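Local structure of cyclase (Uncultured organism, 5IBZ) at residues B[204-207]-B[208-211]. The protein belongs to the cyclase family, may have arylformamidase activity, and binds acetylphosphate. Sequence-based numbering, arbitrary orientation.
Sequences TGLV and ESWY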
ATOM      1  N   THR B 204     -29.166  -9.894  -8.256  1.00  9.00           N
ATOM      2  CA  THR B 204     -29.385 -10.937  -7.250  1.00  8.42           C
ATOM      3  C   THR B 204     -29.780 -10.393  -5.881  1.00  8.67           C
ATOM      4  O   THR B 204     -30.255 -11.139  -5.008  1.00 12.03           O
ATOM      5  CB  THR B 204     -28.127 -11.777  -6.995  1.00 10.66           C
ATOM      6  OG1 THR B 204     -27.220 -11.041  -6.159  1.00  9.52           O
ATOM      7  CG2 THR B 204     -27.452 -12.193  -8.276  1.00 10.16           C
ATOM      8  N   GLY B 205     -29.533  -9.108  -5.688  1.00 10.22           N
ATOM      9  CA  GLY B 205     -29.851  -8.426  -4.440  1.00 10.50           C
ATOM     10  C   GLY B 205     -28.821  -8.605  -3.336  1.00 11.21           C
ATOM     11  O   GLY B 205     -28.925  -7.967  -2.290  1.00 12.22           O
ATOM     12  N   LEU B 206     -27.825  -9.467  -3.538  1.00  9.53           N
ATOM     13  CA  LEU B 206     -27.001  -9.882  -2.404  1.00 10.71           C
ATOM     14  C   LEU B 206     -26.263  -8.702  -1.750  1.00 10.62           C
ATOM     15  O   LEU B 206     -26.268  -8.575  -0.511  1.00 11.78           O
ATOM     16  CB  LEU B 206     -26.011 -10.974  -2.827  1.00  9.96           C
ATOM     17  CG  LEU B 206     -25.170 -11.548  -1.679  1.00 12.34           C
ATOM     18  CD1 LEU B 206     -26.041 -12.265  -0.666  1.00 15.48           C
ATOM     19  CD2 LEU B 206     -24.038 -12.467  -2.165  1.00 15.83           C
ATOM     20  N   VAL B 207     -25.652  -7.828  -2.551  1.00 10.63           N
ATOM     21  CA  VAL B 207     -24.878  -6.723  -1.997  1.00 13.57           C
ATOM     22  C   VAL B 207     -25.775  -5.727  -1.232  1.00 13.10           C
ATOM     23  O   VAL B 207     -25.294  -4.980  -0.363  1.00 11.95           O
ATOM     24  CB  VAL B 207     -24.072  -5.990  -3.108  1.00 13.76           C
ATOM     25  CG1 VAL B 207     -24.996  -5.276  -4.062  1.00 13.48           C
ATOM     26  CG2 VAL B 207     -23.069  -5.038  -2.519  1.00 19.03           C
ATOM     27  N   GLU B 208     -27.081  -5.761  -1.489  1.00 13.90           N
ATOM     28  CA  GLU B 208     -28.018  -4.842  -0.829  1.00  9.24           C
ATOM     29  C   GLU B 208     -28.245  -5.211   0.631  1.00 14.97           C
ATOM     30  O   GLU B 208     -28.886  -4.453   1.378  1.00 21.03           O
ATOM     31  CB  GLU B 208     -29.352  -4.814  -1.583  1.00 12.79           C
ATOM     32  CG  GLU B 208     -29.206  -4.277  -2.999  1.00 12.16           C
ATOM     33  CD  GLU B 208     -30.452  -4.460  -3.885  1.00 15.71           C
ATOM     34  OE1 GLU B 208     -31.551  -4.740  -3.350  1.00 16.13           O
ATOM     35  OE2 GLU B 208     -30.307  -4.289  -5.116  1.00 13.60           O
ATOM     36  N   SER B 209     -27.730  -6.368   1.029  1.00 11.74           N
ATOM     37  CA  SER B 209     -27.857  -6.826   2.409  1.00 15.93           C
ATOM     38  C   SER B 209     -26.591  -6.610   3.241  1.00 13.84           C
ATOM     39  O   SER B 209     -26.612  -6.811   4.447  1.00 15.52           O
ATOM     40  CB  SER B 209     -28.243  -8.315   2.441  1.00 16.03           C
ATOM     41  OG  SER B 209     -27.179  -9.185   2.036  1.00 18.64           O
ATOM     42  N   TRP B 210     -25.506  -6.169   2.619  1.00 11.32           N
ATOM     43  CA  TRP B 210     -24.210  -6.135   3.300  1.00  9.78           C
ATOM     44  C   TRP B 210     -24.046  -4.989   4.294  1.00 10.95           C
ATOM     45  O   TRP B 210     -23.554  -5.179   5.415  1.00 10.48           O
ATOM     46  CB  TRP B 210     -23.090  -6.044   2.255  1.00 10.53           C
ATOM     47  CG  TRP B 210     -21.753  -5.670   2.831  1.00 10.47           C
ATOM     48  CD1 TRP B 210     -21.200  -4.419   2.903  1.00  9.02           C
ATOM     49  CD2 TRP B 210     -20.802  -6.558   3.418  1.00 11.53           C
ATOM     50  NE1 TRP B 210     -19.970  -4.479   3.497  1.00 10.90           N
ATOM     51  CE2 TRP B 210     -19.697  -5.782   3.816  1.00 10.27           C
ATOM     52  CE3 TRP B 210     -20.777  -7.934   3.646  1.00 10.73           C
ATOM     53  CZ2 TRP B 210     -18.590  -6.335   4.437  1.00 11.44           C
ATOM     54  CZ3 TRP B 210     -19.681  -8.478   4.255  1.00 10.45           C
ATOM     55  CH2 TRP B 210     -18.596  -7.679   4.641  1.00 11.93           C
ATOM     56  N   TYR B 211     -24.408  -3.784   3.881  1.00 10.94           N
ATOM     57  CA  TYR B 211     -23.959  -2.594   4.614  1.00  9.88           C
ATOM     58  C   TYR B 211     -24.590  -2.424   5.998  1.00 12.39           C
ATOM     59  O   TYR B 211     -23.959  -1.850   6.890  1.00 16.57           O
ATOM     60  CB  TYR B 211     -24.181  -1.367   3.733  1.00 11.27           C
ATOM     61  CG  TYR B 211     -23.151  -1.302   2.632  1.00 11.65           C
ATOM     62  CD1 TYR B 211     -21.880  -0.806   2.885  1.00 13.78           C
ATOM     63  CD2 TYR B 211     -23.420  -1.803   1.365  1.00 13.15           C
ATOM     64  CE1 TYR B 211     -20.915  -0.764   1.893  1.00 13.16           C
ATOM     65  CE2 TYR B 211     -22.450  -1.769   0.358  1.00 12.26           C
ATOM     66  CZ  TYR B 211     -21.203  -1.242   0.638  1.00 12.32           C
ATOM     67  OH  TYR B 211     -20.212  -1.198  -0.341  1.00 12.26           O
TER
HETATM   68  O   HOH W   1     -26.265  -3.108   1.652  1.00 23.12           O
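Leu-206 O takes two bonds from Ser-209. Ser-209 OG donates to Leu-206 O at 2.8 Å, in the carbonyl plane. Ser-209 N donates to Leu-206 O from above that plane, at 3.1 Å. Ser-209 OG lies between its own N and carbonyl carbon (chi1 71°), which turns the hydroxyl back to this oxygen. The backbone bond from Ser-209 N is one of three i to i+3 bonds; the others run from Glu-208 N to Gly-205 O (3.0 Å) and from Trp-210 N to Val-207 O (3.2 Å), as expected of a 3-10 turn. Water 1 donates to Val-207 O and accepts from Tyr-211 N, so it bridges the end of the turn. At the start, Thr-204 OG1 accepts from Leu-206 N (3.1 Å) in an ST turn. Past CG, Glu-208 stretches out, and its CD passes 4.0 Å from Gly-205 CA. Its OE1 forms a salt bridge with Arg-203. With an alanine here the carboxylate is gone, and Arg-203 would probably lose this partner. Trp-210 CD1 sits over one face of the Tyr-211 ring, 3.5 Å above its plane. The turn follows strand 199-203 of the mixed sheet and leads toward helix 215-223, whose Phe-221 meets Leu-206, Ser-209 and the Trp-210 ring.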